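Local coordinates for kinectin 1 (Kinesin receptor) (Legionella pneumophila, PDB 4MU6), which is a Legionella effector of unknown molecular function, present here as its N-terminal coiled-coil domain, a long and largely helical structure, at residues M3-C8 with K55-D60; L13-I18 with Y260-E265; E63-L68 with K239-L244; Q71-Q76 with L222-G227. All coordinates share one frame; numbering follows the deposited sequence.

Interaction 1 of 4, residues M3-C8 with K55-D60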
loop_
_atom_site.group_PDB
_atom_site.type_symbol
_atom_site.label_atom_id
_atom_site.label_comp_id
_atom_site.label_asym_id
_atom_site.label_seq_id
_atom_site.Cartn_x
_atom_site.Cartn_y
_atom_site.Cartn_z
HETATM N N MSE A 3 11.894 1.081 18.554
HETATM C CA MSE A 3 12.489 -0.014 17.801
HETATM C C MSE A 3 13.387 -0.886 18.660
HETATM O O MSE A 3 14.048 -0.404 19.576
HETATM C CB MSE A 3 13.289 0.552 16.634
HETATM C CG MSE A 3 12.425 1.365 15.696
HETATM SE SE MSE A 3 11.057 0.214 14.914
HETATM C CE MSE A 3 12.276 -0.855 13.873
ATOM N N PHE A 4 13.418 -2.174 18.344
ATOM C CA PHE A 4 14.240 -3.115 19.087
ATOM C C PHE A 4 15.617 -3.354 18.466
ATOM O O PHE A 4 16.636 -3.172 19.136
ATOM C CB PHE A 4 13.506 -4.442 19.255
ATOM C CG PHE A 4 12.368 -4.390 20.239
ATOM C CD1 PHE A 4 12.610 -4.506 21.608
ATOM C CD2 PHE A 4 11.054 -4.249 19.801
ATOM C CE1 PHE A 4 11.559 -4.470 22.523
ATOM C CE2 PHE A 4 9.996 -4.217 20.706
ATOM C CZ PHE A 4 10.248 -4.329 22.068
ATOM N N LEU A 5 15.655 -3.776 17.200
ATOM C CA LEU A 5 16.931 -4.153 16.590
ATOM C C LEU A 5 17.900 -2.981 16.598
ATOM O O LEU A 5 19.056 -3.128 16.985
ATOM C CB LEU A 5 16.754 -4.664 15.157
ATOM C CG LEU A 5 16.099 -6.015 14.923
ATOM C CD1 LEU A 5 16.321 -6.441 13.489
ATOM C CD2 LEU A 5 16.621 -7.072 15.904
ATOM N N ALA A 6 17.401 -1.814 16.194
ATOM C CA ALA A 6 18.216 -0.613 16.082
ATOM C C ALA A 6 18.779 -0.156 17.415
ATOM O O ALA A 6 19.785 0.549 17.455
ATOM C CB ALA A 6 17.415 0.513 15.443
ATOM N N ASN A 7 18.127 -0.557 18.503
ATOM C CA ASN A 7 18.538 -0.136 19.838
ATOM C C ASN A 7 19.176 -1.258 20.656
ATOM O O ASN A 7 19.375 -1.121 21.865
ATOM C CB ASN A 7 17.354 0.468 20.591
ATOM C CG ASN A 7 16.898 1.779 19.988
ATOM O OD1 ASN A 7 17.681 2.726 19.876
ATOM N ND2 ASN A 7 15.635 1.835 19.564
ATOM N N CYS A 8 19.505 -2.360 19.991
ATOM C CA CYS A 8 20.083 -3.509 20.677
ATOM C C CYS A 8 21.566 -3.306 20.971
ATOM O O CYS A 8 22.373 -3.125 20.057
ATOM C CB CYS A 8 19.882 -4.791 19.863
ATOM S SG CYS A 8 20.353 -6.322 20.725
ATOM N N LYS A 55 12.469 -12.491 17.712
ATOM C CA LYS A 55 11.251 -11.881 18.228
ATOM C C LYS A 55 11.302 -10.375 18.068
ATOM O O LYS A 55 10.312 -9.758 17.679
ATOM C CB LYS A 55 11.014 -12.227 19.684
ATOM C CG LYS A 55 10.455 -13.625 19.942
ATOM C CD LYS A 55 10.501 -13.960 21.445
ATOM C CE LYS A 55 9.944 -15.353 21.766
ATOM N NZ LYS A 55 10.862 -16.478 21.433
ATOM N N SER A 56 12.457 -9.794 18.375
ATOM C CA SER A 56 12.694 -8.362 18.191
ATOM C C SER A 56 12.567 -7.937 16.721
ATOM O O SER A 56 11.968 -6.902 16.409
ATOM C CB SER A 56 14.086 -7.992 18.709
ATOM O OG SER A 56 14.131 -8.069 20.120
ATOM N N ARG A 57 13.160 -8.732 15.832
ATOM C CA ARG A 57 13.071 -8.475 14.411
ATOM C C ARG A 57 11.617 -8.545 13.983
ATOM O O ARG A 57 11.131 -7.691 13.242
ATOM C CB ARG A 57 13.854 -9.511 13.611
ATOM C CG ARG A 57 13.734 -9.283 12.089
ATOM C CD ARG A 57 13.969 -10.577 11.355
ATOM N NE ARG A 57 12.947 -11.552 11.726
ATOM C CZ ARG A 57 13.022 -12.855 11.484
ATOM N NH1 ARG A 57 14.088 -13.365 10.886
ATOM N NH2 ARG A 57 12.023 -13.650 11.850
ATOM N N ASP A 58 10.917 -9.568 14.465
ATOM C CA ASP A 58 9.515 -9.732 14.104
ATOM C C ASP A 58 8.702 -8.529 14.560
ATOM O O ASP A 58 7.830 -8.051 13.826
ATOM C CB ASP A 58 8.952 -11.042 14.656
ATOM C CG ASP A 58 9.379 -12.235 13.829
ATOM O OD1 ASP A 58 10.200 -12.041 12.898
ATOM O OD2 ASP A 58 8.894 -13.356 14.098
ATOM N N SER A 59 9.012 -8.018 15.749
ATOM C CA SER A 59 8.293 -6.855 16.266
ATOM C C SER A 59 8.539 -5.597 15.413
ATOM O O SER A 59 7.602 -4.853 15.092
ATOM C CB SER A 59 8.645 -6.582 17.728
ATOM O OG SER A 59 8.034 -5.362 18.142
ATOM N N ASP A 60 9.797 -5.373 15.047
ATOM C CA ASP A 60 10.155 -4.263 14.171
ATOM C C ASP A 60 9.414 -4.361 12.832
ATOM O O ASP A 60 8.823 -3.391 12.381
ATOM C CB ASP A 60 11.668 -4.221 13.949
ATOM C CG ASP A 60 12.439 -3.870 15.222
ATOM O OD1 ASP A 60 11.804 -3.607 16.273
ATOM O OD2 ASP A 60 13.688 -3.840 15.166
#

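Interaction 2 of 4, residues L13-I18 with Y260-E265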
loop_
_atom_site.group_PDB
_atom_site.type_symbol
_atom_site.label_atom_id
_atom_site.label_comp_id
_atom_site.label_asym_id
_atom_site.label_seq_id
_atom_site.Cartn_x
_atom_site.Cartn_y
_atom_site.Cartn_z
ATOM N N LEU A 13 23.026 -7.813 25.765
ATOM C CA LEU A 13 22.037 -8.875 25.570
ATOM C C LEU A 13 22.643 -10.248 25.854
ATOM O O LEU A 13 22.070 -11.054 26.591
ATOM C CB LEU A 13 21.451 -8.841 24.157
ATOM C CG LEU A 13 20.430 -9.942 23.833
ATOM C CD1 LEU A 13 19.248 -9.849 24.759
ATOM C CD2 LEU A 13 19.964 -9.840 22.397
ATOM N N VAL A 14 23.804 -10.510 25.264
ATOM C CA VAL A 14 24.475 -11.789 25.462
ATOM C C VAL A 14 24.796 -11.996 26.942
ATOM O O VAL A 14 24.607 -13.091 27.482
ATOM C CB VAL A 14 25.746 -11.888 24.597
ATOM C CG1 VAL A 14 26.443 -13.226 24.796
ATOM C CG2 VAL A 14 25.377 -11.692 23.116
ATOM N N THR A 15 25.229 -10.928 27.600
ATOM C CA THR A 15 25.583 -10.989 29.012
ATOM C C THR A 15 24.379 -11.379 29.857
ATOM O O THR A 15 24.480 -12.225 30.752
ATOM C CB THR A 15 26.125 -9.640 29.516
ATOM O OG1 THR A 15 27.341 -9.331 28.830
ATOM C CG2 THR A 15 26.405 -9.703 31.005
ATOM N N GLU A 16 23.244 -10.754 29.564
ATOM C CA GLU A 16 22.019 -11.038 30.289
ATOM C C GLU A 16 21.675 -12.509 30.137
ATOM O O GLU A 16 21.304 -13.171 31.103
ATOM C CB GLU A 16 20.877 -10.169 29.777
ATOM C CG GLU A 16 19.585 -10.307 30.575
ATOM C CD GLU A 16 18.376 -9.700 29.858
ATOM O OE1 GLU A 16 17.600 -8.967 30.510
ATOM O OE2 GLU A 16 18.195 -9.960 28.645
ATOM N N HIS A 17 21.833 -13.029 28.926
ATOM C CA HIS A 17 21.539 -14.437 28.679
ATOM C C HIS A 17 22.575 -15.399 29.279
ATOM O O HIS A 17 22.246 -16.522 29.656
ATOM C CB HIS A 17 21.341 -14.691 27.190
ATOM C CG HIS A 17 20.041 -14.170 26.667
ATOM N ND1 HIS A 17 18.991 -14.996 26.332
ATOM C CD2 HIS A 17 19.612 -12.905 26.442
ATOM C CE1 HIS A 17 17.975 -14.264 25.911
ATOM N NE2 HIS A 17 18.327 -12.991 25.967
ATOM N N ILE A 18 23.827 -14.965 29.350
ATOM C CA ILE A 18 24.841 -15.756 30.042
ATOM C C ILE A 18 24.544 -15.807 31.531
ATOM O O ILE A 18 24.595 -16.870 32.142
ATOM C CB ILE A 18 26.239 -15.178 29.845
ATOM C CG1 ILE A 18 26.686 -15.405 28.408
ATOM C CG2 ILE A 18 27.246 -15.815 30.830
ATOM C CD1 ILE A 18 27.870 -14.568 28.038
ATOM N N TYR A 260 31.487 -16.800 23.471
ATOM C CA TYR A 260 32.461 -17.573 24.228
ATOM C C TYR A 260 33.329 -16.748 25.198
ATOM O O TYR A 260 33.445 -17.114 26.370
ATOM C CB TYR A 260 33.328 -18.450 23.314
ATOM C CG TYR A 260 34.338 -19.249 24.100
ATOM C CD1 TYR A 260 33.966 -20.423 24.733
ATOM C CD2 TYR A 260 35.663 -18.818 24.227
ATOM C CE1 TYR A 260 34.879 -21.161 25.471
ATOM C CE2 TYR A 260 36.585 -19.542 24.972
ATOM C CZ TYR A 260 36.184 -20.711 25.594
ATOM O OH TYR A 260 37.072 -21.454 26.324
ATOM N N PRO A 261 33.947 -15.644 24.726
ATOM C CA PRO A 261 34.795 -14.917 25.685
ATOM C C PRO A 261 33.991 -14.347 26.860
ATOM O O PRO A 261 34.495 -14.307 27.983
ATOM C CB PRO A 261 35.405 -13.784 24.855
ATOM C CG PRO A 261 35.261 -14.221 23.408
ATOM C CD PRO A 261 34.035 -15.088 23.359
ATOM N N LEU A 262 32.754 -13.934 26.607
ATOM C CA LEU A 262 31.922 -13.385 27.672
ATOM C C LEU A 262 31.566 -14.470 28.675
ATOM O O LEU A 262 31.558 -14.245 29.889
ATOM C CB LEU A 262 30.637 -12.765 27.098
ATOM C CG LEU A 262 30.706 -11.350 26.515
ATOM C CD1 LEU A 262 29.301 -10.851 26.142
ATOM C CD2 LEU A 262 31.362 -10.396 27.503
ATOM N N PHE A 263 31.274 -15.658 28.163
ATOM C CA PHE A 263 30.903 -16.772 29.018
ATOM C C PHE A 263 32.050 -17.151 29.960
ATOM O O PHE A 263 31.837 -17.462 31.135
ATOM C CB PHE A 263 30.520 -17.979 28.172
ATOM C CG PHE A 263 30.262 -19.225 28.975
ATOM C CD1 PHE A 263 29.041 -19.419 29.605
ATOM C CD2 PHE A 263 31.235 -20.209 29.087
ATOM C CE1 PHE A 263 28.790 -20.576 30.343
ATOM C CE2 PHE A 263 30.991 -21.360 29.819
ATOM C CZ PHE A 263 29.770 -21.548 30.444
ATOM N N LEU A 264 33.261 -17.139 29.420
ATOM C CA LEU A 264 34.448 -17.466 30.197
ATOM C C LEU A 264 34.611 -16.476 31.360
ATOM O O LEU A 264 34.846 -16.882 32.499
ATOM C CB LEU A 264 35.677 -17.501 29.288
ATOM C CG LEU A 264 36.630 -18.673 29.541
ATOM C CD1 LEU A 264 35.936 -20.014 29.298
ATOM C CD2 LEU A 264 37.903 -18.546 28.697
ATOM N N GLU A 265 34.447 -15.187 31.073
ATOM C CA GLU A 265 34.478 -14.136 32.100
ATOM C C GLU A 265 33.434 -14.356 33.189
ATOM O O GLU A 265 33.720 -14.255 34.390
ATOM C CB GLU A 265 34.233 -12.755 31.469
ATOM C CG GLU A 265 35.371 -12.214 30.624
ATOM C CD GLU A 265 36.532 -11.694 31.461
ATOM O OE1 GLU A 265 36.323 -11.428 32.665
ATOM O OE2 GLU A 265 37.653 -11.553 30.915
#

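Interaction 3 of 4, residues E63-L68 with K239-L244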
loop_
_atom_site.group_PDB
_atom_site.type_symbol
_atom_site.label_atom_id
_atom_site.label_comp_id
_atom_site.label_asym_id
_atom_site.label_seq_id
_atom_site.Cartn_x
_atom_site.Cartn_y
_atom_site.Cartn_z
ATOM N N GLU A 63 5.806 -3.496 13.117
ATOM C CA GLU A 63 5.601 -2.065 13.334
ATOM C C GLU A 63 5.739 -1.190 12.063
ATOM O O GLU A 63 4.921 -0.294 11.825
ATOM C CB GLU A 63 6.544 -1.547 14.417
ATOM C CG GLU A 63 6.419 -0.052 14.663
ATOM C CD GLU A 63 5.042 0.355 15.162
ATOM O OE1 GLU A 63 4.384 -0.456 15.865
ATOM O OE2 GLU A 63 4.624 1.495 14.853
ATOM N N VAL A 64 6.772 -1.428 11.262
ATOM C CA VAL A 64 6.995 -0.550 10.108
ATOM C C VAL A 64 5.956 -0.860 9.037
ATOM O O VAL A 64 5.439 0.044 8.380
ATOM C CB VAL A 64 8.436 -0.633 9.550
ATOM C CG1 VAL A 64 8.765 -2.050 9.025
ATOM C CG2 VAL A 64 8.664 0.441 8.480
ATOM N N LYS A 65 5.620 -2.136 8.897
ATOM C CA LYS A 65 4.537 -2.526 7.999
ATOM C C LYS A 65 3.259 -1.767 8.328
ATOM O O LYS A 65 2.561 -1.303 7.422
ATOM C CB LYS A 65 4.297 -4.039 8.046
ATOM C CG LYS A 65 3.012 -4.488 7.324
ATOM C CD LYS A 65 3.043 -5.963 6.961
ATOM C CE LYS A 65 2.293 -6.804 7.973
ATOM N NZ LYS A 65 0.826 -6.579 7.890
ATOM N N LYS A 66 2.948 -1.642 9.621
ATOM C CA LYS A 66 1.755 -0.908 10.030
ATOM C C LYS A 66 1.828 0.560 9.649
ATOM O O LYS A 66 0.864 1.111 9.111
ATOM C CB LYS A 66 1.476 -1.055 11.531
ATOM C CG LYS A 66 0.735 -2.344 11.879
ATOM C CD LYS A 66 0.425 -2.413 13.370
ATOM C CE LYS A 66 0.133 -3.846 13.812
ATOM N NZ LYS A 66 0.437 -4.069 15.263
ATOM N N ASN A 67 2.965 1.191 9.934
ATOM C CA ASN A 67 3.199 2.561 9.474
ATOM C C ASN A 67 2.985 2.774 7.948
ATOM O O ASN A 67 2.335 3.742 7.529
ATOM C CB ASN A 67 4.603 3.022 9.887
ATOM C CG ASN A 67 4.807 2.986 11.375
ATOM O OD1 ASN A 67 3.857 3.094 12.147
ATOM N ND2 ASN A 67 6.056 2.820 11.795
ATOM N N LEU A 68 3.535 1.871 7.133
ATOM C CA LEU A 68 3.454 1.986 5.669
ATOM C C LEU A 68 2.040 1.672 5.179
ATOM O O LEU A 68 1.534 2.330 4.261
ATOM C CB LEU A 68 4.426 1.017 5.000
ATOM C CG LEU A 68 5.926 1.197 5.198
ATOM C CD1 LEU A 68 6.670 -0.054 4.728
ATOM C CD2 LEU A 68 6.415 2.418 4.468
ATOM N N LYS A 239 11.433 -3.526 0.908
ATOM C CA LYS A 239 12.718 -2.908 1.233
ATOM C C LYS A 239 12.982 -2.934 2.744
ATOM O O LYS A 239 14.076 -3.278 3.184
ATOM C CB LYS A 239 12.780 -1.474 0.705
ATOM C CG LYS A 239 12.862 -1.387 -0.804
ATOM C CD LYS A 239 14.160 -2.001 -1.298
ATOM C CE LYS A 239 14.384 -1.685 -2.763
ATOM N NZ LYS A 239 15.714 -2.119 -3.252
ATOM N N GLN A 240 11.970 -2.567 3.524
ATOM C CA GLN A 240 12.085 -2.518 4.980
ATOM C C GLN A 240 12.284 -3.906 5.590
ATOM O O GLN A 240 13.089 -4.084 6.505
ATOM C CB GLN A 240 10.866 -1.814 5.593
ATOM C CG GLN A 240 10.839 -0.294 5.353
ATOM C CD GLN A 240 11.888 0.439 6.167
ATOM O OE1 GLN A 240 12.212 0.021 7.279
ATOM N NE2 GLN A 240 12.429 1.534 5.621
ATOM N N HIS A 241 11.566 -4.899 5.081
ATOM C CA HIS A 241 11.688 -6.237 5.648
ATOM C C HIS A 241 13.038 -6.876 5.337
ATOM O O HIS A 241 13.642 -7.508 6.215
ATOM C CB HIS A 241 10.522 -7.144 5.230
ATOM C CG HIS A 241 9.251 -6.870 5.978
ATOM N ND1 HIS A 241 8.135 -7.676 5.877
ATOM C CD2 HIS A 241 8.915 -5.871 6.829
ATOM C CE1 HIS A 241 7.169 -7.184 6.630
ATOM N NE2 HIS A 241 7.616 -6.090 7.218
ATOM N N HIS A 242 13.511 -6.712 4.103
ATOM C CA HIS A 242 14.837 -7.207 3.730
ATOM C C HIS A 242 15.899 -6.574 4.613
ATOM O O HIS A 242 16.797 -7.256 5.096
ATOM C CB HIS A 242 15.167 -6.922 2.263
ATOM C CG HIS A 242 14.468 -7.829 1.296
ATOM N ND1 HIS A 242 14.258 -9.169 1.549
ATOM C CD2 HIS A 242 13.920 -7.587 0.081
ATOM C CE1 HIS A 242 13.615 -9.713 0.529
ATOM N NE2 HIS A 242 13.398 -8.773 -0.375
ATOM N N ALA A 243 15.787 -5.267 4.814
ATOM C CA ALA A 243 16.742 -4.545 5.641
ATOM C C ALA A 243 16.762 -5.071 7.086
ATOM O O ALA A 243 17.825 -5.358 7.617
ATOM C CB ALA A 243 16.465 -3.058 5.610
ATOM N N LEU A 244 15.590 -5.206 7.707
ATOM C CA LEU A 244 15.505 -5.691 9.082
ATOM C C LEU A 244 15.964 -7.152 9.192
ATOM O O LEU A 244 16.604 -7.539 10.176
ATOM C CB LEU A 244 14.081 -5.529 9.633
ATOM C CG LEU A 244 13.584 -4.090 9.822
ATOM C CD1 LEU A 244 12.089 -4.070 10.061
ATOM C CD2 LEU A 244 14.324 -3.376 10.962
#

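Interaction 4 of 4, residues Q71-Q76 with L222-G227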
loop_
_atom_site.group_PDB
_atom_site.type_symbol
_atom_site.label_atom_id
_atom_site.label_comp_id
_atom_site.label_asym_id
_atom_site.label_seq_id
_atom_site.Cartn_x
_atom_site.Cartn_y
_atom_site.Cartn_z
ATOM N N GLN A 71 -0.108 4.694 5.891
ATOM C CA GLN A 71 0.138 5.703 4.877
ATOM C C GLN A 71 -0.645 5.392 3.589
ATOM O O GLN A 71 -1.339 6.255 3.053
ATOM C CB GLN A 71 1.632 5.800 4.569
ATOM C CG GLN A 71 1.963 6.739 3.415
ATOM C CD GLN A 71 2.041 8.199 3.829
ATOM O OE1 GLN A 71 1.635 8.571 4.932
ATOM N NE2 GLN A 71 2.583 9.038 2.940
ATOM N N SER A 72 -0.531 4.160 3.102
ATOM C CA SER A 72 -1.176 3.780 1.851
ATOM C C SER A 72 -2.694 3.789 1.984
ATOM O O SER A 72 -3.404 4.151 1.051
ATOM C CB SER A 72 -0.703 2.397 1.399
ATOM O OG SER A 72 0.641 2.440 0.956
ATOM N N TYR A 73 -3.186 3.369 3.149
ATOM C CA TYR A 73 -4.616 3.309 3.381
ATOM C C TYR A 73 -5.218 4.693 3.232
ATOM O O TYR A 73 -6.216 4.865 2.531
ATOM C CB TYR A 73 -4.912 2.763 4.775
ATOM C CG TYR A 73 -6.361 2.816 5.210
ATOM C CD1 TYR A 73 -6.872 3.937 5.856
ATOM C CD2 TYR A 73 -7.212 1.731 5.012
ATOM C CE1 TYR A 73 -8.188 3.983 6.288
ATOM C CE2 TYR A 73 -8.534 1.764 5.446
ATOM C CZ TYR A 73 -9.006 2.897 6.088
ATOM O OH TYR A 73 -10.310 2.965 6.507
ATOM N N LYS A 74 -4.601 5.663 3.902
ATOM C CA LYS A 74 -5.125 7.025 3.990
ATOM C C LYS A 74 -5.023 7.765 2.659
ATOM O O LYS A 74 -5.874 8.594 2.326
ATOM C CB LYS A 74 -4.365 7.814 5.067
ATOM C CG LYS A 74 -4.602 7.338 6.515
ATOM C CD LYS A 74 -3.602 7.979 7.486
ATOM C CE LYS A 74 -3.938 7.659 8.940
ATOM N NZ LYS A 74 -2.873 8.112 9.897
ATOM N N ALA A 75 -3.953 7.484 1.922
ATOM C CA ALA A 75 -3.708 8.157 0.661
ATOM C C ALA A 75 -4.765 7.693 -0.336
ATOM O O ALA A 75 -5.358 8.504 -1.041
ATOM C CB ALA A 75 -2.305 7.860 0.163
ATOM N N GLN A 76 -5.022 6.389 -0.370
ATOM C CA GLN A 76 -6.065 5.860 -1.250
ATOM C C GLN A 76 -7.452 6.374 -0.891
ATOM O O GLN A 76 -8.263 6.647 -1.787
ATOM C CB GLN A 76 -6.095 4.337 -1.253
ATOM C CG GLN A 76 -7.134 3.764 -2.217
ATOM C CD GLN A 76 -6.698 3.846 -3.675
ATOM O OE1 GLN A 76 -5.681 3.266 -4.064
ATOM N NE2 GLN A 76 -7.481 4.554 -4.495
ATOM N N LEU A 222 -4.327 -4.768 1.080
ATOM C CA LEU A 222 -4.132 -4.589 -0.363
ATOM C C LEU A 222 -5.426 -4.368 -1.133
ATOM O O LEU A 222 -5.421 -3.642 -2.126
ATOM C CB LEU A 222 -3.305 -5.732 -0.975
ATOM C CG LEU A 222 -1.855 -5.778 -0.455
ATOM C CD1 LEU A 222 -1.131 -7.036 -0.907
ATOM C CD2 LEU A 222 -1.112 -4.532 -0.907
ATOM N N SER A 223 -6.532 -4.966 -0.675
ATOM C CA SER A 223 -7.808 -4.811 -1.388
ATOM C C SER A 223 -8.421 -3.428 -1.156
ATOM O O SER A 223 -9.399 -3.064 -1.797
ATOM C CB SER A 223 -8.814 -5.919 -1.040
ATOM O OG SER A 223 -8.302 -7.214 -1.324
ATOM N N THR A 224 -7.836 -2.640 -0.259
ATOM C CA THR A 224 -8.273 -1.252 -0.133
ATOM C C THR A 224 -7.509 -0.324 -1.087
ATOM O O THR A 224 -7.746 0.882 -1.101
ATOM C CB THR A 224 -8.118 -0.720 1.299
ATOM O OG1 THR A 224 -6.742 -0.387 1.544
ATOM C CG2 THR A 224 -8.582 -1.774 2.317
ATOM N N LEU A 225 -6.580 -0.875 -1.866
ATOM C CA LEU A 225 -5.747 -0.036 -2.739
ATOM C C LEU A 225 -5.931 -0.376 -4.211
ATOM O O LEU A 225 -6.224 -1.523 -4.554
ATOM C CB LEU A 225 -4.269 -0.191 -2.379
ATOM C CG LEU A 225 -3.967 -0.058 -0.885
ATOM C CD1 LEU A 225 -2.553 -0.520 -0.595
ATOM C CD2 LEU A 225 -4.183 1.377 -0.426
ATOM N N SER A 226 -5.723 0.615 -5.076
ATOM C CA SER A 226 -5.689 0.385 -6.515
ATOM C C SER A 226 -4.435 -0.417 -6.800
ATOM O O SER A 226 -3.532 -0.460 -5.966
ATOM C CB SER A 226 -5.609 1.712 -7.259
ATOM O OG SER A 226 -4.402 2.387 -6.911
ATOM N N GLY A 227 -4.366 -1.032 -7.980
ATOM C CA GLY A 227 -3.227 -1.862 -8.340
ATOM C C GLY A 227 -1.901 -1.122 -8.255
ATOM O O GLY A 227 -0.899 -1.658 -7.777
HETATM O O HOH W 1 -7.814 2.694 1.437
#

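Interaction 1 of 4, residues M3-C8 with K55-D60
The Phe4 ring has Asp60 OD1 at its edge, in its own plane, and the ring and carboxylate planes are only 20° apart; the hydroxyls of Ser56 and Ser59 come to the ring obliquely. The guanidinium of Arg57 has the Asp58 carboxylate at its edge, with NE and NH2 both donating in plane to OD1, a side-on grip within one helix. The motif is a carboxylate on a long helix, 43-105 of this coiled-coil domain, clasping two consecutive amides of the N-terminal peptide. Asp60 CG stands anti to its carbonyl carbon, beside the backbone N (chi1 -67°). Phe4 N donates to Asp60 OD1 over 3.0 Å in a fairly straight bond of 166°, and Leu5 N to Asp60 OD2 over 2.8 Å, on the syn lone pair. The two amides, one to each oxygen, thus fix the rotation of the carboxylate. Asp60 is buried, and the paired N-H groups would favour its charged form. The selenomethionine Met3, its chain bent at chi2 and chi3, crosses Asp60 obliquely and brings CE to 3.3 Å from Asp60 CG. On the next turn back, Ser56 CB meets Phe4 CB at 3.6 Å, while Ser56 OG is bonded to Thr52 O. Phe4 CE2 reaches Ser59 OG at 3.4 Å. Leu5 packs between two helices, its side chain also touching Lys247, Cys248 and Leu251 of helix 227-273. It runs side by side with Arg57, pointing the same way, and its CD1 methyl rests 3.9 Å from Arg57 CB.

Interaction 2 of 4, residues L13-I18 with Y260-E265
Ile18, Val14 and Thr15 meet Leu262 and Phe263 across two helix segments whose axes approach to 10.0 Å and cross at -46°. The contacts are mainly apolar. Ile18 does most of the work, with a branch for each partner: CG1, anti to the carbonyl carbon (chi1 -71°), carries CD1 to Leu262, and CG2, anti to the backbone N, lies by Phe263. Its chain crosses that of Leu262 at about a right angle, and CD1 presses on Leu262 CB at 3.4 Å, tighter than usual for two carbons. The same methyl also sits 3.6 Å from Phe263 N, while Ile18 CG2 comes obliquely to the Phe263 ring, 4.2 Å from CD1. Leu262 returns the contact with its CD1 methyl, which lies 4.0 Å from Val14 CG1. A mixed contact adds to this: Leu262 CD1 also reaches Thr15 OG1 at 3.7 Å, although that hydroxyl is bonded to Glu11 O on its own helix. In the backbone, the kink at Pro261 lies just before the touching residues. Elsewhere Phe263 packs on Phe21, Leu22 and Ile45. Helix 10-22 thus packs against both long helices, 43-105 and 227-273, an obliquely crossed helix-helix contact consistent with a local helical bundle.

Interaction 3 of 4, residues E63-L68 with K239-L244
Val64 and Gln240 bring the two backbones nearest, with their CA atoms 7.5 Å apart, where the helix segments run antiparallel at 166° with axes 10.4 Å apart. Val64 carries most of the contact. Its CG1 stands between the backbone N and the carbonyl carbon (chi1 63°), a crowded position, and from there it meets Leu244 CD1 tip to tip at 4.0 Å and comes to the edge of the His241 ring. Its other methyl, CG2, faces the bent side chain of Gln240, 3.9 Å from CG and 3.8 Å from OE1, so it touches both the aliphatic and the amide part. Lys65 adds its CB, which approaches His241 NE2 obliquely at 4.0 Å, while its ammonium leads away to a salt bridge with Glu69. His241 NE2 in turn is bonded to Lys61 O, a polar tie from helix 227-273 to the other helix. One turn along, Leu68 CD1 lies 4.2 Å from Gln240 CG. The contact belongs to the antiparallel pairing of helices 43-105 and 227-273: Leu68 continues it onto Leu233, Ser236 and Ile237, and Leu244 onto Asp60 and Lys61 at the other end.

Interaction 4 of 4, residues Q71-Q76 with L222-G227
Ser72, first of the touching residues on this helix, packs against Leu225: its CB is 4.0 Å from Leu225 CD1, and its carbonyl O has the CD2 methyl at 3.2 Å, a close fit. Next, Tyr73 crosses Thr224 at about a right angle, with ring atom CD2 4.1 Å from Thr224 OG1; that hydroxyl is bonded to Ile221 O, and the phenol OH to Asn215. A water joins the two backbones here, donating to Tyr73 O at 2.9 Å and to Thr224 O at 3.1 Å. A turn after Ser72, Gln76 makes the direct polar contact and has the most surface covered. Gln76 CG, anti to the backbone N (chi1 -177°), comes 3.2 Å from Thr224 O, and a bend at chi2 swings CD toward Ser226. Gln76 OE1 then accepts from Ser226 N over 2.8 Å in a nearly straight bond of 169°, the donor lying above the carbonyl plane, 57° out of it. Ser226 OG lies 3.2 Å from Gln76 OE1, at best a weak bond. Gln76 OE1 also accepts from Asn229 ND2 and NE2 goes to Asp80, so both ends of the buried amide are held. Ser226 is the N-cap of helix 227-273. The glutamine thus grips the start of that helix, in the turn where helix 158-217 gives way to it; Tyr73 and Gln76 also touch Arg211 of helix 158-217, while Ser72 and Leu225 meet Leu233 of helix 227-273.

In the fold
Helix 43-105 carries interactions 1, 3 and 4, and helix 227-273 carries one side of interactions 2 and 3; interaction 3 alone joins the two directly. Interaction 2 is the buried one, made mostly of methyls, with an aromatic ring beside them. Interaction 3 lies at the surface and mixes apolar contacts with amide and imidazole groups. Interactions 1 and 4 are partly buried, and in each a helix side chain holds irregular backbone: the carboxylate of Asp60 holds 3-8 and the amide of Gln76 holds 222-227. Interactions 1 and 3 touch, Leu5 CD1 lying 3.5 Å from Leu244 O, whereas the centres of interactions 2 and 4 are about 46 Å apart along the elongated domain.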